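Local coordinates for Lmo2184 protein (Listeria monocytogenes serovar 1/2a, PDB 5JOQ) that probably binds heme at the cell surface as the lipid-anchored substrate-binding component of an iron-uptake ABC transporter, at residues Leu180-Ala186 against Gln204-Ala210; Ala227-Met231 against Glu265-Met270; Asn220-Ile224 against Phe252-Lys256. Where two conformers were deposited one is given. Residue numbers count along the deposited sequence, not the author numbering.

Interaction 1: Leu180-Ala186 against Gln204-Ala210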
# COMPACT_ATOMS: atom_id res chain seq x y z
N LEU A 180 3.34 -11.29 -12.74
CA LEU A 180 4.39 -11.57 -13.71
C LEU A 180 5.17 -12.82 -13.30
O LEU A 180 5.42 -13.04 -12.11
CB LEU A 180 5.38 -10.41 -13.80
CG LEU A 180 4.77 -9.12 -14.38
CD1 LEU A 180 5.75 -7.97 -14.21
CD2 LEU A 180 4.49 -9.32 -15.87
N VAL A 181 5.63 -13.59 -14.29
CA VAL A 181 6.56 -14.69 -14.04
C VAL A 181 7.98 -14.13 -14.01
O VAL A 181 8.37 -13.38 -14.91
CB VAL A 181 6.42 -15.76 -15.12
CG1 VAL A 181 7.43 -16.87 -14.88
CG2 VAL A 181 5.00 -16.33 -15.07
N VAL A 182 8.74 -14.47 -12.98
CA VAL A 182 10.10 -13.94 -12.80
C VAL A 182 11.08 -15.00 -13.29
O VAL A 182 11.02 -16.15 -12.85
CB VAL A 182 10.38 -13.58 -11.32
CG1 VAL A 182 11.75 -12.96 -11.18
CG2 VAL A 182 9.31 -12.58 -10.75
N THR A 183 11.97 -14.62 -14.22
CA THR A 183 12.95 -15.56 -14.75
C THR A 183 14.27 -15.48 -13.98
O THR A 183 14.47 -14.63 -13.12
CB THR A 183 13.24 -15.28 -16.22
OG1 THR A 183 14.06 -14.10 -16.31
CG2 THR A 183 11.91 -15.09 -17.02
N GLU A 184 15.22 -16.35 -14.37
CA GLU A 184 16.57 -16.32 -13.83
C GLU A 184 17.26 -14.98 -14.08
O GLU A 184 18.27 -14.68 -13.42
CB GLU A 184 17.42 -17.44 -14.47
CG GLU A 184 17.68 -17.19 -15.97
CD GLU A 184 18.35 -18.37 -16.67
OE1 GLU A 184 19.23 -19.00 -16.01
OE2 GLU A 184 18.00 -18.66 -17.86
N HIS A 185 16.76 -14.18 -15.03
CA HIS A 185 17.46 -12.93 -15.37
C HIS A 185 17.15 -11.78 -14.43
O HIS A 185 17.79 -10.71 -14.55
CB HIS A 185 17.16 -12.48 -16.81
CG HIS A 185 17.47 -13.54 -17.82
ND1 HIS A 185 18.74 -14.02 -18.02
CD2 HIS A 185 16.67 -14.23 -18.67
CE1 HIS A 185 18.72 -14.97 -18.95
NE2 HIS A 185 17.47 -15.10 -19.37
N ALA A 186 16.21 -11.95 -13.51
CA ALA A 186 15.92 -10.96 -12.49
C ALA A 186 16.51 -11.41 -11.16
O ALA A 186 16.82 -12.58 -10.97
CB ALA A 186 14.40 -10.74 -12.35
N GLN A 204 14.59 -18.18 -21.61
CA GLN A 204 13.90 -16.94 -21.83
C GLN A 204 14.98 -15.88 -21.97
O GLN A 204 16.17 -16.15 -21.68
CB GLN A 204 13.04 -16.55 -20.66
CG GLN A 204 11.87 -17.46 -20.43
CD GLN A 204 11.11 -17.76 -21.69
OE1 GLN A 204 10.63 -16.88 -22.36
NE2 GLN A 204 11.03 -19.02 -22.02
N LYS A 205 14.59 -14.73 -22.48
CA LYS A 205 15.54 -13.66 -22.63
C LYS A 205 15.17 -12.40 -21.83
O LYS A 205 15.90 -11.46 -21.82
CB LYS A 205 15.78 -13.33 -24.09
CG LYS A 205 14.62 -12.65 -24.77
CD LYS A 205 15.03 -12.06 -26.11
CE LYS A 205 15.23 -13.11 -27.17
NZ LYS A 205 15.54 -12.50 -28.50
N VAL A 206 14.02 -12.41 -21.18
CA VAL A 206 13.56 -11.27 -20.44
C VAL A 206 13.52 -11.55 -18.96
O VAL A 206 13.51 -12.68 -18.54
CB VAL A 206 12.13 -10.85 -20.84
CG1 VAL A 206 12.09 -10.39 -22.28
CG2 VAL A 206 11.15 -11.97 -20.61
N GLU A 207 13.50 -10.48 -18.18
CA GLU A 207 13.41 -10.57 -16.72
C GLU A 207 12.01 -10.97 -16.23
O GLU A 207 11.88 -11.75 -15.26
CB GLU A 207 13.79 -9.21 -16.11
CG GLU A 207 15.26 -8.83 -16.30
CD GLU A 207 15.53 -7.36 -15.95
OE1 GLU A 207 14.66 -6.72 -15.32
OE2 GLU A 207 16.60 -6.83 -16.28
N TYR A 208 10.96 -10.42 -16.86
CA TYR A 208 9.57 -10.65 -16.41
C TYR A 208 8.71 -11.01 -17.61
O TYR A 208 8.82 -10.38 -18.68
CB TYR A 208 8.97 -9.41 -15.70
CG TYR A 208 9.86 -8.90 -14.61
CD1 TYR A 208 10.06 -9.64 -13.45
CD2 TYR A 208 10.53 -7.69 -14.75
CE1 TYR A 208 10.93 -9.20 -12.46
CE2 TYR A 208 11.40 -7.24 -13.77
CZ TYR A 208 11.58 -8.01 -12.62
OH TYR A 208 12.45 -7.55 -11.67
N LEU A 209 7.91 -12.06 -17.46
CA LEU A 209 7.01 -12.54 -18.50
C LEU A 209 5.57 -12.41 -18.04
O LEU A 209 5.25 -12.53 -16.85
CB LEU A 209 7.25 -14.04 -18.82
CG LEU A 209 8.59 -14.43 -19.39
CD1 LEU A 209 8.87 -15.89 -19.12
CD2 LEU A 209 8.56 -14.17 -20.88
N ALA A 210 4.68 -12.24 -19.01
CA ALA A 210 3.26 -12.39 -18.73
C ALA A 210 2.98 -13.85 -18.37
O ALA A 210 3.61 -14.77 -18.90
CB ALA A 210 2.43 -11.97 -19.94
O HOH W 1 15.19 -17.84 -18.84
O HOH W 2 18.34 -17.96 -21.04
O HOH W 3 18.94 -8.69 -16.36
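Two short antiparallel strands, 180-182 and 208-210, pair here, and the loop after the first is tied to the loop before the second. Val-181 and Leu-209 form a hydrogen-bonded pair: Val-181 N to Leu-209 O is 2.8 Å and Leu-209 N to Val-181 O is 2.9 Å. Thr-183 N continues the ladder to Glu-207 O at 3.1 Å. Val-181 (chi1 t) and Leu-209 (chi1 m, chi2 t) place their side chains on one face, with CB to CB 4.2 Å apart. Val-182 and Tyr-208 form a non-hydrogen-bonded pair on the other face. The Tyr-208 ring (chi1 m) runs along the first segment. Its CD1 lies 4.1 Å from Val-182 CG2 and its CE1 3.8 Å from Ala-186 CB, while its CB meets Leu-180 CD1 at 3.8 Å.

Thr-183 is a p rotamer. Its OG1 donates to Val-206 O at 2.7 Å and accepts from His-185 N at 3.0 Å, closing an ST turn. Its CG2 packs on Leu-209 CD1 at 3.8 Å. Thr-183 to Ala-186 is a type I beta turn. His-185 (chi1 m) turns the edge of its ring to the opposite loop, and its NE2 donates to Gln-204 O at 2.9 Å. Water 3 joins His-185 O to Glu-207 OE2.

Strand 180-182 also pairs with strand 168-173, so it lies between 168-173 and 208-210. Within the chain, 208-210 is the outer strand on this side. Ala-186 is the N-cap of helix 187-194. Ile-201 packs on Val-181 and Leu-209, and Met-173 of strand 168-173 packs on Val-182 and Tyr-208.

Interaction 2: Ala227-Met231 against Glu265-Met270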
# COMPACT_ATOMS: atom_id res chain seq x y z
N ALA A 227 6.14 -12.33 -4.69
CA ALA A 227 6.70 -11.07 -4.19
C ALA A 227 5.76 -9.94 -4.57
O ALA A 227 5.42 -9.78 -5.74
CB ALA A 227 8.10 -10.81 -4.79
N ALA A 228 5.37 -9.13 -3.58
CA ALA A 228 4.62 -7.90 -3.83
C ALA A 228 5.46 -6.77 -3.25
O ALA A 228 5.21 -6.32 -2.13
CB ALA A 228 3.23 -7.96 -3.21
N HIS A 229 6.47 -6.33 -4.00
CA HIS A 229 7.46 -5.40 -3.47
C HIS A 229 6.79 -4.10 -3.00
O HIS A 229 6.02 -3.50 -3.75
CB HIS A 229 8.49 -5.11 -4.57
CG HIS A 229 9.18 -6.35 -5.07
ND1 HIS A 229 9.96 -7.14 -4.27
CD2 HIS A 229 9.20 -6.93 -6.30
CE1 HIS A 229 10.45 -8.15 -4.98
NE2 HIS A 229 10.02 -8.04 -6.22
N GLY A 230 7.10 -3.68 -1.77
CA GLY A 230 6.55 -2.46 -1.20
C GLY A 230 5.17 -2.60 -0.58
O GLY A 230 4.68 -1.65 0.02
N MET A 231 4.53 -3.73 -0.71
CA MET A 231 3.14 -3.81 -0.28
C MET A 231 3.05 -4.23 1.19
O MET A 231 3.79 -5.13 1.61
CB MET A 231 2.41 -4.83 -1.16
CG MET A 231 0.92 -4.85 -1.04
SD MET A 231 0.16 -3.37 -1.80
CE MET A 231 0.19 -3.84 -3.51
N GLU A 265 8.74 -8.90 1.83
CA GLU A 265 9.02 -7.76 0.98
C GLU A 265 10.17 -6.93 1.52
O GLU A 265 10.92 -6.31 0.79
CB GLU A 265 7.73 -6.94 0.81
CG GLU A 265 7.89 -5.61 0.14
CD GLU A 265 8.24 -4.54 1.11
OE1 GLU A 265 7.85 -4.65 2.28
OE2 GLU A 265 8.91 -3.59 0.70
N ASN A 266 10.26 -6.84 2.84
CA ASN A 266 11.30 -6.05 3.48
C ASN A 266 12.69 -6.60 3.20
O ASN A 266 13.67 -5.84 3.23
CB ASN A 266 11.03 -6.01 4.99
CG ASN A 266 10.60 -4.65 5.45
OD1 ASN A 266 11.44 -3.81 5.79
ND2 ASN A 266 9.30 -4.40 5.47
N LEU A 267 12.81 -7.89 2.93
CA LEU A 267 14.09 -8.54 2.71
C LEU A 267 14.36 -8.89 1.25
O LEU A 267 15.51 -8.84 0.82
CB LEU A 267 14.17 -9.83 3.55
CG LEU A 267 15.37 -10.76 3.42
CD1 LEU A 267 16.66 -10.07 3.87
CD2 LEU A 267 15.13 -11.99 4.30
N PHE A 268 13.33 -9.22 0.47
CA PHE A 268 13.45 -9.60 -0.95
C PHE A 268 12.97 -8.43 -1.83
O PHE A 268 11.79 -8.34 -2.18
CB PHE A 268 12.59 -10.85 -1.23
CG PHE A 268 13.09 -12.10 -0.54
CD1 PHE A 268 14.01 -12.92 -1.18
CD2 PHE A 268 12.61 -12.45 0.70
CE1 PHE A 268 14.48 -14.08 -0.56
CE2 PHE A 268 13.07 -13.63 1.34
CZ PHE A 268 14.01 -14.43 0.71
N GLY A 269 13.88 -7.55 -2.20
CA GLY A 269 13.50 -6.49 -3.11
C GLY A 269 13.53 -6.93 -4.57
O GLY A 269 13.97 -8.03 -4.89
N MET A 270 13.08 -6.03 -5.46
CA MET A 270 13.06 -6.35 -6.89
C MET A 270 14.48 -6.47 -7.46
O MET A 270 14.70 -7.22 -8.42
CB MET A 270 12.29 -5.28 -7.67
CG MET A 270 11.59 -5.83 -8.90
SD MET A 270 10.47 -4.60 -9.67
CE MET A 270 11.71 -3.76 -10.67
O HOH W 4 10.39 -5.42 -1.86
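This is a loop-to-loop contact made mainly by side chains and one water. The loop after strand 223-227 meets the loop that follows strand 260-262. His-229 and Glu-265 are its main residues, each set against the backbone of the other loop. The His-229 ring reaches across to Phe-268, Gly-269 and Met-270. Met-270 CB lies over the ring face, 4.0 Å from the ring centroid, in a CH-pi contact. His-229 ND1 is 3.0 Å from Phe-268 O at the ring edge. Water 4 bridges the loops: it lies 3.0 Å from His-229 ND1 and donates to Glu-265 O at 2.8 Å.

Residues Ala-228 to Met-231 make a type II beta turn, closed by Met-231 N to Ala-228 O at 3.0 Å. Gly-230 has the positive phi that favours glycine at this position. The two parallel strands are neighbours in the mixed sheet, so their following loops come together at one end of it. In solute-binding proteins of this family, loops at such strand ends commonly line the cleft between the lobes, which is consistent with this location.

Glu-265 points toward the turn and packs against the backbone of His-229 and Gly-230. Phe-268 instead turns its ring to helices 187-194 and 276-288. The second subunit also packs here: its Glu-234 touches His-229, and its Glu-241 touches Met-270.

Interaction 3: Asn220-Ile224 against Phe252-Lys256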
# COMPACT_ATOMS: atom_id res chain seq x y z
N ASN A 220 3.69 -27.68 -13.39
CA ASN A 220 3.46 -28.18 -12.03
C ASN A 220 4.67 -27.88 -11.14
O ASN A 220 5.38 -28.82 -10.74
CB ASN A 220 3.18 -29.69 -12.10
CG ASN A 220 2.63 -30.27 -10.79
OD1 ASN A 220 2.05 -29.56 -9.97
ND2 ASN A 220 2.79 -31.57 -10.60
N PRO A 221 4.96 -26.62 -10.81
CA PRO A 221 6.11 -26.36 -9.93
C PRO A 221 5.93 -27.02 -8.57
O PRO A 221 4.82 -27.09 -8.04
CB PRO A 221 6.15 -24.83 -9.81
CG PRO A 221 4.67 -24.41 -10.09
CD PRO A 221 4.26 -25.38 -11.20
N ASP A 222 7.03 -27.52 -8.01
CA ASP A 222 6.98 -28.02 -6.63
C ASP A 222 6.60 -26.90 -5.66
O ASP A 222 5.86 -27.12 -4.70
CB ASP A 222 8.35 -28.57 -6.25
CG ASP A 222 8.70 -29.84 -7.01
OD1 ASP A 222 7.80 -30.67 -7.19
OD2 ASP A 222 9.87 -29.99 -7.42
N ILE A 223 7.13 -25.71 -5.89
CA ILE A 223 7.02 -24.58 -4.98
C ILE A 223 6.61 -23.35 -5.76
O ILE A 223 7.11 -23.12 -6.88
CB ILE A 223 8.36 -24.31 -4.27
CG1 ILE A 223 8.75 -25.48 -3.37
CG2 ILE A 223 8.33 -22.97 -3.49
CD1 ILE A 223 10.26 -25.43 -2.93
N ILE A 224 5.74 -22.51 -5.18
CA ILE A 224 5.46 -21.19 -5.75
C ILE A 224 5.91 -20.13 -4.75
O ILE A 224 5.62 -20.25 -3.56
CB ILE A 224 3.97 -21.01 -6.10
CG1 ILE A 224 3.53 -22.07 -7.13
CG2 ILE A 224 3.71 -19.55 -6.60
CD1 ILE A 224 1.99 -22.11 -7.34
N PHE A 252 -3.17 -26.01 -8.97
CA PHE A 252 -1.74 -26.33 -8.90
C PHE A 252 -1.46 -27.24 -7.70
O PHE A 252 -1.91 -26.97 -6.59
CB PHE A 252 -0.89 -25.08 -8.73
CG PHE A 252 -0.68 -24.29 -10.00
CD1 PHE A 252 -1.76 -23.75 -10.69
CD2 PHE A 252 0.61 -24.04 -10.46
CE1 PHE A 252 -1.57 -22.99 -11.86
CE2 PHE A 252 0.84 -23.28 -11.62
CZ PHE A 252 -0.24 -22.75 -12.32
N ASP A 253 -0.63 -28.27 -7.91
CA ASP A 253 -0.20 -29.12 -6.78
C ASP A 253 0.45 -28.31 -5.66
O ASP A 253 0.27 -28.63 -4.48
CB ASP A 253 0.79 -30.20 -7.24
CG ASP A 253 0.11 -31.38 -7.90
OD1 ASP A 253 -1.11 -31.38 -8.04
OD2 ASP A 253 0.81 -32.34 -8.26
N ALA A 254 1.25 -27.30 -6.01
CA ALA A 254 1.89 -26.47 -4.98
C ALA A 254 0.86 -25.86 -4.04
O ALA A 254 1.10 -25.73 -2.83
CB ALA A 254 2.71 -25.35 -5.62
N VAL A 255 -0.26 -25.39 -4.60
CA VAL A 255 -1.32 -24.87 -3.73
C VAL A 255 -1.91 -26.00 -2.89
O VAL A 255 -2.03 -25.89 -1.66
CB VAL A 255 -2.39 -24.17 -4.56
CG1 VAL A 255 -3.54 -23.71 -3.64
CG2 VAL A 255 -1.74 -22.96 -5.30
N LYS A 256 -2.25 -27.12 -3.52
CA LYS A 256 -2.83 -28.22 -2.75
C LYS A 256 -1.91 -28.69 -1.62
O LYS A 256 -2.39 -29.11 -0.56
CB LYS A 256 -3.17 -29.39 -3.67
CG LYS A 256 -4.18 -29.04 -4.75
CD LYS A 256 -4.36 -30.21 -5.69
CE LYS A 256 -5.54 -30.03 -6.61
NZ LYS A 256 -5.66 -31.19 -7.57
O HOH W 5 2.15 -26.85 -8.78
O HOH W 6 -0.25 -28.39 -11.24
O HOH W 7 3.40 -32.96 -7.86
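Ala-254 and Ile-224 bury the most surface in this contact, followed by Asn-220. Ala-254, in the short helix 253-256, points toward the other segment. Its CB sits 3.7 Å from Pro-221 O, 3.7 Å from Asp-222 O and 3.7 Å from Ile-224 CG1. The small methyl lets the helix start lie close to the backbone, with Ile-223 and Ala-254 CA atoms 5.5 Å apart.

Ile-224 extends from the strand toward the helix. Its CD1 lies 3.9 Å from Phe-252 CD2 and 4.3 Å from Val-255 CG2. Pro-221 CD meets the edge of the same ring, 4.0 Å from Phe-252 CD2. Trp-249 and Leu-216 also pack on Phe-252.

Asn-220, which leaves helix 213-219 with positive phi, makes the polar side of the contact. Its ND2 donates to Asp-253 OD2 at 3.2 Å. Water 5 donates to Asn-220 OD1 (3.0 Å) and Pro-221 O (2.8 Å), and accepts from Ala-254 N (2.9 Å). Water thus links the N-terminal end of helix 253-256 to the loop that leads into strand 223-227. Water 7 also donates to Asp-253 OD2, at 2.7 Å.

Strand 223-227 pairs in parallel with strands 168-173 and 260-262. Helices 233-245, 247-250 and 253-256 lie between 223-227 and 260-262 along the chain. The contact therefore belongs to a beta-alpha-beta crossover, the basic unit of the alpha/beta lobes in this binding-protein family.

All three contacts belong to the lobe built round the mixed sheet containing strands 168-173 and 223-227. Interaction 1 closes first along the chain. Interactions 2 and 3 follow and cross, their segments alternating. Interactions 2 and 3 lie at the two ends of strand 223-227, with centres about 21 Å apart. Interaction 1 is about 16 Å from interaction 2 and 19 Å from interaction 3, centre to centre. It touches interaction 2 where Tyr-208 OH lies 3.4 Å from Met-270 CG. By joining loops, strands and a helix round this sheet, the three contacts probably hold one alpha/beta lobe together. Interactions 1 and 2 also meet the second subunit; interaction 3 does not.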